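Protein (thiaminase I) (Bacillus subtilis, PDB 3THI) catalyses the degradation of thiamin by base exchange, transferring the pyrimidine part of the vitamin from its thiazole to another nucleophile. Local coordinates at residues D23-Q26 / R27-G31; G90-N94 / G95-G99; S61-D65 / A66-L70; E316-M319 / Q320-I324. One frame throughout, in Å; residues are numbered along the deposited sequence.

Contact 1 (D23-Q26 / R27-G31); sequences DQWQ and RQEPG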
loop_
_atom_site.group_PDB
_atom_site.type_symbol
_atom_site.label_atom_id
_atom_site.label_comp_id
_atom_site.label_asym_id
_atom_site.label_seq_id
_atom_site.Cartn_x
_atom_site.Cartn_y
_atom_site.Cartn_z
ATOM N N ASP A 23 12.152 -6.962 19.020
ATOM C CA ASP A 23 11.957 -6.451 20.367
ATOM C C ASP A 23 10.646 -6.948 20.967
ATOM O O ASP A 23 10.633 -7.499 22.069
ATOM C CB ASP A 23 11.994 -4.925 20.366
ATOM C CG ASP A 23 11.906 -4.336 21.757
ATOM O OD1 ASP A 23 12.349 -4.995 22.727
ATOM O OD2 ASP A 23 11.398 -3.204 21.875
ATOM N N GLN A 24 9.547 -6.773 20.238
ATOM C CA GLN A 24 8.247 -7.221 20.733
ATOM C C GLN A 24 8.152 -8.748 20.886
ATOM O O GLN A 24 7.503 -9.241 21.816
ATOM C CB GLN A 24 7.120 -6.690 19.851
ATOM C CG GLN A 24 7.004 -5.183 19.874
ATOM C CD GLN A 24 6.614 -4.653 21.232
ATOM O OE1 GLN A 24 5.838 -5.271 21.953
ATOM N NE2 GLN A 24 7.144 -3.492 21.587
ATOM N N TRP A 25 8.804 -9.491 19.992
ATOM C CA TRP A 25 8.802 -10.953 20.070
ATOM C C TRP A 25 9.561 -11.417 21.320
ATOM O O TRP A 25 9.072 -12.258 22.071
ATOM C CB TRP A 25 9.459 -11.561 18.835
ATOM C CG TRP A 25 9.534 -13.069 18.857
ATOM C CD1 TRP A 25 10.667 -13.833 18.815
ATOM C CD2 TRP A 25 8.432 -13.993 18.853
ATOM N NE1 TRP A 25 10.342 -15.171 18.771
ATOM C CE2 TRP A 25 8.977 -15.295 18.794
ATOM C CE3 TRP A 25 7.037 -13.842 18.899
ATOM C CZ2 TRP A 25 8.178 -16.443 18.769
ATOM C CZ3 TRP A 25 6.244 -14.985 18.878
ATOM C CH2 TRP A 25 6.819 -16.269 18.814
ATOM N N GLN A 26 10.756 -10.861 21.528
ATOM C CA GLN A 26 11.596 -11.192 22.682
ATOM C C GLN A 26 10.939 -10.937 24.036
ATOM O O GLN A 26 11.266 -11.597 25.021
ATOM C CB GLN A 26 12.918 -10.423 22.619
ATOM C CG GLN A 26 13.941 -11.031 21.677
ATOM C CD GLN A 26 15.196 -10.181 21.539
ATOM O OE1 GLN A 26 15.165 -8.959 21.747
ATOM N NE2 GLN A 26 16.307 -10.822 21.176
ATOM N N ARG A 27 10.014 -9.982 24.085
ATOM C CA ARG A 27 9.335 -9.645 25.331
ATOM C C ARG A 27 8.455 -10.773 25.880
ATOM O O ARG A 27 8.322 -10.933 27.098
ATOM C CB ARG A 27 8.536 -8.338 25.173
ATOM C CG ARG A 27 9.425 -7.117 24.918
ATOM C CD ARG A 27 8.691 -5.787 25.070
ATOM N NE ARG A 27 9.552 -4.657 24.700
ATOM C CZ ARG A 27 9.116 -3.432 24.400
ATOM N NH1 ARG A 27 7.819 -3.153 24.428
ATOM N NH2 ARG A 27 9.978 -2.488 24.037
ATOM N N GLN A 28 7.907 -11.584 24.980
ATOM C CA GLN A 28 7.040 -12.693 25.366
ATOM C C GLN A 28 7.605 -14.066 25.022
ATOM O O GLN A 28 7.241 -15.058 25.636
ATOM C CB GLN A 28 5.631 -12.498 24.780
ATOM C CG GLN A 28 5.582 -11.792 23.415
ATOM C CD GLN A 28 4.647 -10.571 23.395
ATOM O OE1 GLN A 28 4.934 -9.538 24.010
ATOM N NE2 GLN A 28 3.539 -10.684 22.668
ATOM N N GLU A 29 8.549 -14.102 24.088
ATOM C CA GLU A 29 9.193 -15.345 23.641
ATOM C C GLU A 29 10.702 -15.157 23.417
ATOM O O GLU A 29 11.194 -15.313 22.295
ATOM C CB GLU A 29 8.553 -15.799 22.332
ATOM C CG GLU A 29 7.179 -16.395 22.498
ATOM C CD GLU A 29 7.219 -17.711 23.244
ATOM O OE1 GLU A 29 8.236 -18.427 23.121
ATOM O OE2 GLU A 29 6.243 -18.030 23.960
ATOM N N PRO A 30 11.457 -14.836 24.489
ATOM C CA PRO A 30 12.909 -14.625 24.383
ATOM C C PRO A 30 13.740 -15.840 23.958
ATOM O O PRO A 30 14.839 -15.689 23.416
ATOM C CB PRO A 30 13.284 -14.121 25.779
ATOM C CG PRO A 30 12.277 -14.802 26.666
ATOM C CD PRO A 30 10.999 -14.648 25.881
ATOM N N GLY A 31 13.196 -17.033 24.175
ATOM C CA GLY A 31 13.907 -18.248 23.822
ATOM C C GLY A 31 13.688 -18.768 22.413
ATOM O O GLY A 31 14.246 -19.801 22.035
#

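Contact 2 (G90-N94 / G95-G99); sequences GAKRN and GEVYG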
loop_
_atom_site.group_PDB
_atom_site.type_symbol
_atom_site.label_atom_id
_atom_site.label_comp_id
_atom_site.label_asym_id
_atom_site.label_seq_id
_atom_site.Cartn_x
_atom_site.Cartn_y
_atom_site.Cartn_z
ATOM N N GLY A 90 -11.127 -7.947 4.495
ATOM C CA GLY A 90 -10.351 -8.159 3.289
ATOM C C GLY A 90 -9.323 -9.269 3.410
ATOM O O GLY A 90 -8.718 -9.675 2.419
ATOM N N ALA A 91 -9.143 -9.777 4.625
ATOM C CA ALA A 91 -8.185 -10.845 4.892
ATOM C C ALA A 91 -8.833 -12.229 4.935
ATOM O O ALA A 91 -8.175 -13.225 5.237
ATOM C CB ALA A 91 -7.451 -10.560 6.207
ATOM N N LYS A 92 -10.120 -12.291 4.613
ATOM C CA LYS A 92 -10.854 -13.555 4.626
ATOM C C LYS A 92 -11.075 -14.212 3.260
ATOM O O LYS A 92 -11.403 -13.547 2.272
ATOM C CB LYS A 92 -12.225 -13.368 5.274
ATOM C CG LYS A 92 -12.235 -12.826 6.676
ATOM C CD LYS A 92 -13.653 -12.878 7.182
ATOM C CE LYS A 92 -13.808 -12.281 8.561
ATOM N NZ LYS A 92 -15.255 -12.323 8.941
ATOM N N ARG A 93 -10.982 -15.540 3.246
ATOM C CA ARG A 93 -11.204 -16.341 2.045
ATOM C C ARG A 93 -11.700 -17.717 2.472
ATOM O O ARG A 93 -11.168 -18.315 3.410
ATOM C CB ARG A 93 -9.919 -16.475 1.209
ATOM C CG ARG A 93 -10.123 -17.196 -0.125
ATOM C CD ARG A 93 -9.112 -16.720 -1.160
ATOM N NE ARG A 93 -9.267 -17.328 -2.488
ATOM C CZ ARG A 93 -10.142 -16.935 -3.414
ATOM N NH1 ARG A 93 -10.982 -15.938 -3.173
ATOM N NH2 ARG A 93 -10.100 -17.458 -4.629
ATOM N N ASN A 94 -12.741 -18.205 1.800
ATOM C CA ASN A 94 -13.314 -19.517 2.117
ATOM C C ASN A 94 -13.865 -19.534 3.545
ATOM O O ASN A 94 -13.815 -20.560 4.229
ATOM C CB ASN A 94 -12.260 -20.624 1.941
ATOM C CG ASN A 94 -11.708 -20.681 0.522
ATOM O OD1 ASN A 94 -12.356 -20.237 -0.416
ATOM N ND2 ASN A 94 -10.501 -21.215 0.369
ATOM N N GLY A 95 -14.378 -18.384 3.981
ATOM C CA GLY A 95 -14.930 -18.247 5.316
ATOM C C GLY A 95 -13.884 -18.193 6.418
ATOM O O GLY A 95 -14.234 -18.229 7.596
ATOM N N GLU A 96 -12.609 -18.061 6.050
ATOM C CA GLU A 96 -11.533 -18.026 7.037
ATOM C C GLU A 96 -10.605 -16.809 6.925
ATOM O O GLU A 96 -10.374 -16.283 5.828
ATOM C CB GLU A 96 -10.680 -19.295 6.921
ATOM C CG GLU A 96 -11.451 -20.591 7.015
ATOM C CD GLU A 96 -10.549 -21.807 6.952
ATOM O OE1 GLU A 96 -10.079 -22.143 5.849
ATOM O OE2 GLU A 96 -10.304 -22.431 8.007
ATOM N N VAL A 97 -10.096 -16.355 8.070
ATOM C CA VAL A 97 -9.145 -15.244 8.102
ATOM C C VAL A 97 -7.796 -15.892 7.761
ATOM O O VAL A 97 -7.408 -16.876 8.383
ATOM C CB VAL A 97 -9.067 -14.599 9.498
ATOM C CG1 VAL A 97 -7.983 -13.527 9.529
ATOM C CG2 VAL A 97 -10.410 -14.013 9.876
ATOM N N TYR A 98 -7.124 -15.391 6.731
ATOM C CA TYR A 98 -5.847 -15.969 6.324
ATOM C C TYR A 98 -4.628 -15.071 6.528
ATOM O O TYR A 98 -3.510 -15.453 6.190
ATOM C CB TYR A 98 -5.928 -16.445 4.868
ATOM C CG TYR A 98 -6.361 -17.888 4.739
ATOM C CD1 TYR A 98 -5.432 -18.923 4.853
ATOM C CD2 TYR A 98 -7.694 -18.224 4.509
ATOM C CE1 TYR A 98 -5.813 -20.251 4.744
ATOM C CE2 TYR A 98 -8.089 -19.560 4.394
ATOM C CZ TYR A 98 -7.139 -20.566 4.515
ATOM O OH TYR A 98 -7.508 -21.891 4.413
ATOM N N GLY A 99 -4.850 -13.902 7.124
ATOM C CA GLY A 99 -3.772 -12.969 7.356
ATOM C C GLY A 99 -4.166 -11.914 8.364
ATOM O O GLY A 99 -5.346 -11.611 8.540
#

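Contact 3 (S61-D65 / A66-L70); sequences SHFVD and AGYLL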
loop_
_atom_site.group_PDB
_atom_site.type_symbol
_atom_site.label_atom_id
_atom_site.label_comp_id
_atom_site.label_asym_id
_atom_site.label_seq_id
_atom_site.Cartn_x
_atom_site.Cartn_y
_atom_site.Cartn_z
ATOM N N SER A 61 -5.518 -14.397 -2.437
ATOM C CA SER A 61 -6.350 -15.434 -3.057
ATOM C C SER A 61 -5.527 -16.571 -3.657
ATOM O O SER A 61 -5.840 -17.745 -3.460
ATOM C CB SER A 61 -7.266 -14.816 -4.108
ATOM O OG SER A 61 -8.136 -13.873 -3.505
ATOM N N HIS A 62 -4.456 -16.211 -4.355
ATOM C CA HIS A 62 -3.552 -17.185 -4.946
ATOM C C HIS A 62 -2.888 -18.045 -3.857
ATOM O O HIS A 62 -2.908 -19.271 -3.931
ATOM C CB HIS A 62 -2.472 -16.466 -5.763
ATOM C CG HIS A 62 -1.361 -17.365 -6.212
ATOM N ND1 HIS A 62 -0.030 -17.043 -6.050
ATOM C CD2 HIS A 62 -1.384 -18.599 -6.765
ATOM C CE1 HIS A 62 0.716 -18.045 -6.479
ATOM N NE2 HIS A 62 -0.082 -19.001 -6.916
ATOM N N PHE A 63 -2.283 -17.404 -2.861
ATOM C CA PHE A 63 -1.617 -18.132 -1.777
ATOM C C PHE A 63 -2.569 -19.066 -1.046
ATOM O O PHE A 63 -2.208 -20.188 -0.702
ATOM C CB PHE A 63 -0.974 -17.173 -0.767
ATOM C CG PHE A 63 0.186 -16.387 -1.317
ATOM C CD1 PHE A 63 0.901 -16.842 -2.425
ATOM C CD2 PHE A 63 0.576 -15.188 -0.717
ATOM C CE1 PHE A 63 1.982 -16.110 -2.925
ATOM C CE2 PHE A 63 1.654 -14.452 -1.212
ATOM C CZ PHE A 63 2.360 -14.915 -2.317
ATOM N N VAL A 64 -3.790 -18.597 -0.806
ATOM C CA VAL A 64 -4.787 -19.403 -0.118
ATOM C C VAL A 64 -5.213 -20.624 -0.932
ATOM O O VAL A 64 -5.137 -21.756 -0.452
ATOM C CB VAL A 64 -6.034 -18.576 0.235
ATOM C CG1 VAL A 64 -7.156 -19.494 0.720
ATOM C CG2 VAL A 64 -5.690 -17.549 1.300
ATOM N N ASP A 65 -5.650 -20.388 -2.167
ATOM C CA ASP A 65 -6.105 -21.474 -3.027
ATOM C C ASP A 65 -5.011 -22.483 -3.340
ATOM O O ASP A 65 -5.304 -23.639 -3.641
ATOM C CB ASP A 65 -6.702 -20.928 -4.328
ATOM C CG ASP A 65 -7.969 -20.118 -4.110
ATOM O OD1 ASP A 65 -8.485 -20.037 -2.970
ATOM O OD2 ASP A 65 -8.464 -19.563 -5.107
ATOM N N ALA A 66 -3.753 -22.050 -3.275
ATOM C CA ALA A 66 -2.630 -22.942 -3.538
ATOM C C ALA A 66 -2.248 -23.775 -2.311
ATOM O O ALA A 66 -1.375 -24.643 -2.393
ATOM C CB ALA A 66 -1.431 -22.157 -4.040
ATOM N N GLY A 67 -2.897 -23.499 -1.179
ATOM C CA GLY A 67 -2.631 -24.243 0.046
ATOM C C GLY A 67 -1.350 -23.874 0.783
ATOM O O GLY A 67 -0.813 -24.676 1.550
ATOM N N TYR A 68 -0.888 -22.643 0.574
ATOM C CA TYR A 68 0.334 -22.121 1.189
ATOM C C TYR A 68 0.154 -21.586 2.609
ATOM O O TYR A 68 1.085 -21.612 3.414
ATOM C CB TYR A 68 0.875 -20.961 0.349
ATOM C CG TYR A 68 1.630 -21.365 -0.876
ATOM C CD1 TYR A 68 2.745 -22.181 -0.781
ATOM C CD2 TYR A 68 1.258 -20.898 -2.131
ATOM C CE1 TYR A 68 3.480 -22.523 -1.907
ATOM C CE2 TYR A 68 1.986 -21.236 -3.268
ATOM C CZ TYR A 68 3.096 -22.048 -3.146
ATOM O OH TYR A 68 3.830 -22.389 -4.256
ATOM N N LEU A 69 -1.040 -21.080 2.895
ATOM C CA LEU A 69 -1.320 -20.452 4.174
ATOM C C LEU A 69 -2.086 -21.254 5.200
ATOM O O LEU A 69 -2.818 -22.184 4.869
ATOM C CB LEU A 69 -2.032 -19.123 3.939
ATOM C CG LEU A 69 -1.412 -18.209 2.879
ATOM C CD1 LEU A 69 -2.169 -16.887 2.861
ATOM C CD2 LEU A 69 0.083 -17.975 3.152
ATOM N N LEU A 70 -1.850 -20.895 6.462
ATOM C CA LEU A 70 -2.495 -21.519 7.600
ATOM C C LEU A 70 -3.530 -20.510 8.101
ATOM O O LEU A 70 -3.184 -19.394 8.476
ATOM C CB LEU A 70 -1.463 -21.830 8.692
ATOM C CG LEU A 70 -1.976 -22.753 9.799
ATOM C CD1 LEU A 70 -2.276 -24.132 9.213
ATOM C CD2 LEU A 70 -0.947 -22.838 10.926
HETATM O O HOH W 1 -3.660 -21.847 1.757
#

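Contact 4 (E316-M319 / Q320-I324); sequences EALM and QDYPI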
loop_
_atom_site.group_PDB
_atom_site.type_symbol
_atom_site.label_atom_id
_atom_site.label_comp_id
_atom_site.label_asym_id
_atom_site.label_seq_id
_atom_site.Cartn_x
_atom_site.Cartn_y
_atom_site.Cartn_z
ATOM N N GLU A 316 -4.477 6.158 17.434
ATOM C CA GLU A 316 -4.753 6.803 18.705
ATOM C C GLU A 316 -3.430 7.208 19.361
ATOM O O GLU A 316 -3.241 8.364 19.735
ATOM C CB GLU A 316 -5.546 5.844 19.604
ATOM C CG GLU A 316 -6.884 5.371 18.976
ATOM C CD GLU A 316 -7.567 4.204 19.723
ATOM O OE1 GLU A 316 -6.954 3.610 20.640
ATOM O OE2 GLU A 316 -8.728 3.872 19.382
ATOM N N ALA A 317 -2.487 6.268 19.401
ATOM C CA ALA A 317 -1.176 6.492 20.007
ATOM C C ALA A 317 -0.234 7.423 19.247
ATOM O O ALA A 317 0.542 8.164 19.864
ATOM C CB ALA A 317 -0.490 5.160 20.262
ATOM N N LEU A 318 -0.294 7.400 17.919
ATOM C CA LEU A 318 0.594 8.234 17.115
ATOM C C LEU A 318 0.206 9.691 16.960
ATOM O O LEU A 318 1.074 10.559 16.999
ATOM C CB LEU A 318 0.792 7.630 15.724
ATOM C CG LEU A 318 1.629 6.361 15.599
ATOM C CD1 LEU A 318 1.617 5.894 14.158
ATOM C CD2 LEU A 318 3.055 6.613 16.063
ATOM N N MET A 319 -1.088 9.966 16.812
ATOM C CA MET A 319 -1.558 11.334 16.581
ATOM C C MET A 319 -1.216 12.411 17.614
ATOM O O MET A 319 -1.239 13.601 17.299
ATOM C CB MET A 319 -3.053 11.356 16.253
ATOM C CG MET A 319 -3.973 10.985 17.394
ATOM S SD MET A 319 -5.695 11.299 16.944
ATOM C CE MET A 319 -6.090 9.823 15.947
ATOM N N GLN A 320 -0.876 12.000 18.832
ATOM C CA GLN A 320 -0.512 12.943 19.887
ATOM C C GLN A 320 0.752 13.665 19.432
ATOM O O GLN A 320 0.768 14.892 19.299
ATOM C CB GLN A 320 -0.220 12.194 21.192
ATOM C CG GLN A 320 -1.241 11.127 21.563
ATOM C CD GLN A 320 -0.791 10.274 22.741
ATOM O OE1 GLN A 320 0.138 9.464 22.622
ATOM N NE2 GLN A 320 -1.451 10.448 23.886
ATOM N N ASP A 321 1.782 12.874 19.132
ATOM C CA ASP A 321 3.081 13.384 18.688
ATOM C C ASP A 321 3.112 13.753 17.208
ATOM O O ASP A 321 3.820 14.678 16.811
ATOM C CB ASP A 321 4.178 12.351 18.962
ATOM C CG ASP A 321 4.175 11.847 20.403
ATOM O OD1 ASP A 321 4.061 12.665 21.342
ATOM O OD2 ASP A 321 4.294 10.622 20.596
ATOM N N TYR A 322 2.339 13.037 16.397
ATOM C CA TYR A 322 2.296 13.274 14.955
ATOM C C TYR A 322 0.869 13.515 14.466
ATOM O O TYR A 322 0.194 12.587 14.026
ATOM C CB TYR A 322 2.922 12.078 14.242
ATOM C CG TYR A 322 4.277 11.735 14.810
ATOM C CD1 TYR A 322 5.356 12.602 14.642
ATOM C CD2 TYR A 322 4.472 10.575 15.567
ATOM C CE1 TYR A 322 6.598 12.332 15.218
ATOM C CE2 TYR A 322 5.721 10.291 16.151
ATOM C CZ TYR A 322 6.777 11.181 15.971
ATOM O OH TYR A 322 8.008 10.946 16.554
ATOM N N PRO A 323 0.397 14.780 14.538
ATOM C CA PRO A 323 -0.951 15.184 14.120
ATOM C C PRO A 323 -1.352 14.775 12.704
ATOM O O PRO A 323 -2.538 14.762 12.376
ATOM C CB PRO A 323 -0.927 16.700 14.311
ATOM C CG PRO A 323 -0.002 16.866 15.490
ATOM C CD PRO A 323 1.123 15.931 15.106
ATOM N N ILE A 324 -0.372 14.457 11.860
ATOM C CA ILE A 324 -0.666 13.998 10.504
ATOM C C ILE A 324 -1.495 12.702 10.595
ATOM O O ILE A 324 -2.416 12.485 9.803
ATOM C CB ILE A 324 0.637 13.728 9.693
ATOM C CG1 ILE A 324 1.259 15.052 9.239
ATOM C CG2 ILE A 324 0.349 12.853 8.493
ATOM C CD1 ILE A 324 2.603 14.897 8.576
#

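Contact 1 (D23-Q26 / R27-G31)
Asp23 and Arg27, one helical turn apart, form a salt bridge in which Asp23 OD2 lies 2.7 Å from Arg27 NH2. The carboxylate and guanidinium planes stand almost perpendicular, 86° apart, so the two groups do not pair side by side in a common plane; the second link, from Arg27 NE to Asp23 OD1, is weak. Arg27 reaches the acid with a chain extended from CG to NE. Over one face of its guanidinium sits the amide of Gln24; the short approach of two donors there, Gln24 NE2 and Arg27 NH1, leaves the exact placing of that amide doubtful.

The backbone bonds belong to the fraying C-terminal turn of helix 14-28, the helix of the beta-alpha-beta unit between parallel strands 2-6 and 33-36. Trp25 O takes two of them: Glu29 N approaches at 2.8 Å nearly in line with the carbonyl, and Gln28 N at 3.2 Å comes from above the carbonyl plane. Arg27 N also bonds to Asp23 O.

Apolar contact centres on the indole. Glu29 CB rests over one face of Trp25, 3.7 Å from the centroid of the six-membered ring, a CH-pi contact, while Glu29 CG lies near CH2. A chi1 of 178° swings the indole away from the backbone N of Trp25 to where it reaches Glu29; NE1 bonds to Val32 O, and the ring also packs on Leu281 and Val284 of helix 275-286. Replacing Trp25 by an alanine would probably leave Glu29 CB without its ring face, Val32 O without this donor and a gap against helix 275-286. The carboxylate of Glu29 leads away to a salt bridge with Lys280.

Contact 2 (G90-N94 / G95-G99)
Ala91 meets the returning chain through both its carbonyl and its methyl group. Its O accepts an almost perfectly straight bond from Tyr98 N (2.8 Å, 177° at the hydrogen), and its CB lies 3.3 Å from Gly99 O. Lys92 follows, in a non-hydrogen-bonded pair with Val97, their CA atoms 4.2 Å apart. Lys92 CG touches Val97 CG2 at 3.9 Å, and the extended lysine chain passes obliquely across that methyl, bringing CE against it too. The CA of the lysine makes a C-H...O contact with Glu96 O.

Arg93 pairs with Glu96 as the hydrogen-bonded partner next to the turn: Arg93 N donates to Glu96 O in the carbonyl plane at 2.8 Å, and Glu96 N returns a 3.0 Å bond to Arg93 O from above that carbonyl's plane. These bonds close a tight beta hairpin with a two-residue loop, joining strand 92-93 to strand 96-112 through a type I' turn from Arg93 to Glu96. The same Arg93 O lies at the edge of the Tyr98 ring, in its plane, 3.5 Å from CE2. The arginine side chain runs to helix 60-65, and its guanidinium forms salt bridges with Asp65 there and with Asp176. Asn94 and Gly95 occupy the corner of the turn, both with positive phi (62° and 74°); at Gly95 a CB would collide with Asn94 O.

Contact 3 (S61-D65 / A66-L70)
A Schellman motif closes the C-terminal end of helix 60-65, with Gly67 as the residue of positive phi (77°) that turns the chain out of the helix. Tyr68 N donates to Phe63 O at 3.1 Å, nearly straight onto the carbonyl, while Gly67 N reaches Val64 O at 2.9 Å from above its carbonyl plane. Just before them, Ala66 N keeps the regular helical bond to His62 O. A water spans the bend: it donates to Val64 O and accepts from Leu69 N at 3.0 Å.

Beyond the glycine the chain folds back so that Tyr68 and Leu69 lie against the last turn. Tyr68 CD2 approaches Phe63 CD1 at 4.1 Å, the two aromatic side chains passing obliquely, and Phe63 O lies near the edge of the tyrosine ring. Leu69 CG rests 3.8 Å from Phe63 CB, and its CD1 also meets Val64 CG2, crossing the valine roughly at right angles. CG of Leu69 stands beside its backbone N (chi1 -47°), which sets it against Phe63 CB, with both methyls also close to that atom. An alanine in place of Leu69 would probably leave Phe63 CB and Val64 CG2 without these methyl contacts and open a gap between the returning chain and the last helical turn.

Phe63 and Leu69 also touch strand 52-56, at Leu55 and Phe53, and the chain continues into strand 69-70, which pairs antiparallel with strand 260-269.

Contact 4 (E316-M319 / Q320-I324)
Leu318 comes to the phenol ring of Tyr322 twice: its O stands obliquely to the ring, 3.7 Å from Tyr322 CD2, and its methyl CD2 meets Tyr322 CD2 at 4.2 Å. One face of the ring carries the CB of the adjacent Asp321, 3.8 Å above the plane and offset toward the rim. The tyrosine CG lies anti to the carbonyl carbon (chi1 -51°), which places the ring beside Leu318. Beyond these residues the ring packs on Pro297 and Pro304, whereas Leu318 is buried against Glu292 and Leu295 of helix 288-295 and Tyr325 of helix 324-332.

The backbone here is the turn by which the chain leaves helix 312-318 and passes to helix 324-332. Tyr322 N donates to Leu318 O, a 2.8 Å bond lying in the carbonyl plane with 157° at the hydrogen, which runs from residue i+4 back to i across the turn. At Tyr322 the backbone torsions are no longer helical, and Pro323 comes next; its N has no hydrogen to give to Met319 O.

Met319 and the residues after it are joined instead by C-H...O contacts. The C-H of Met319 CA is directed almost straight at Tyr322 O, with CA and O 3.3 Å apart and 171° at the hydrogen, and Pro323 CA approaches Met319 O at 3.6 Å. The methionine side chain touches Ser326 in the next helix. Asp321 directs its carboxylate outside the turn, to a salt bridge with Arg296.

How the contacts relate
Along the chain the order is contact 1, contact 3, contact 2, contact 4. Contacts 2 and 3 form a pair, their centres 10 Å apart: the salt bridge between Arg93 and Asp65 links them, and Tyr98 packs on Val64 and Leu69. Strands of both belong to the network of strands that includes strand 260-269. Contact 1 lies about 27 Å from contact 2 and contact 4 about 30 Å from it, centre to centre. Contacts 2 and 3 therefore join the hairpin and the end of helix 60-65 into one packed region, while contacts 1 and 4 lie apart from it and from each other, yet both lean side chains on helix 288-295.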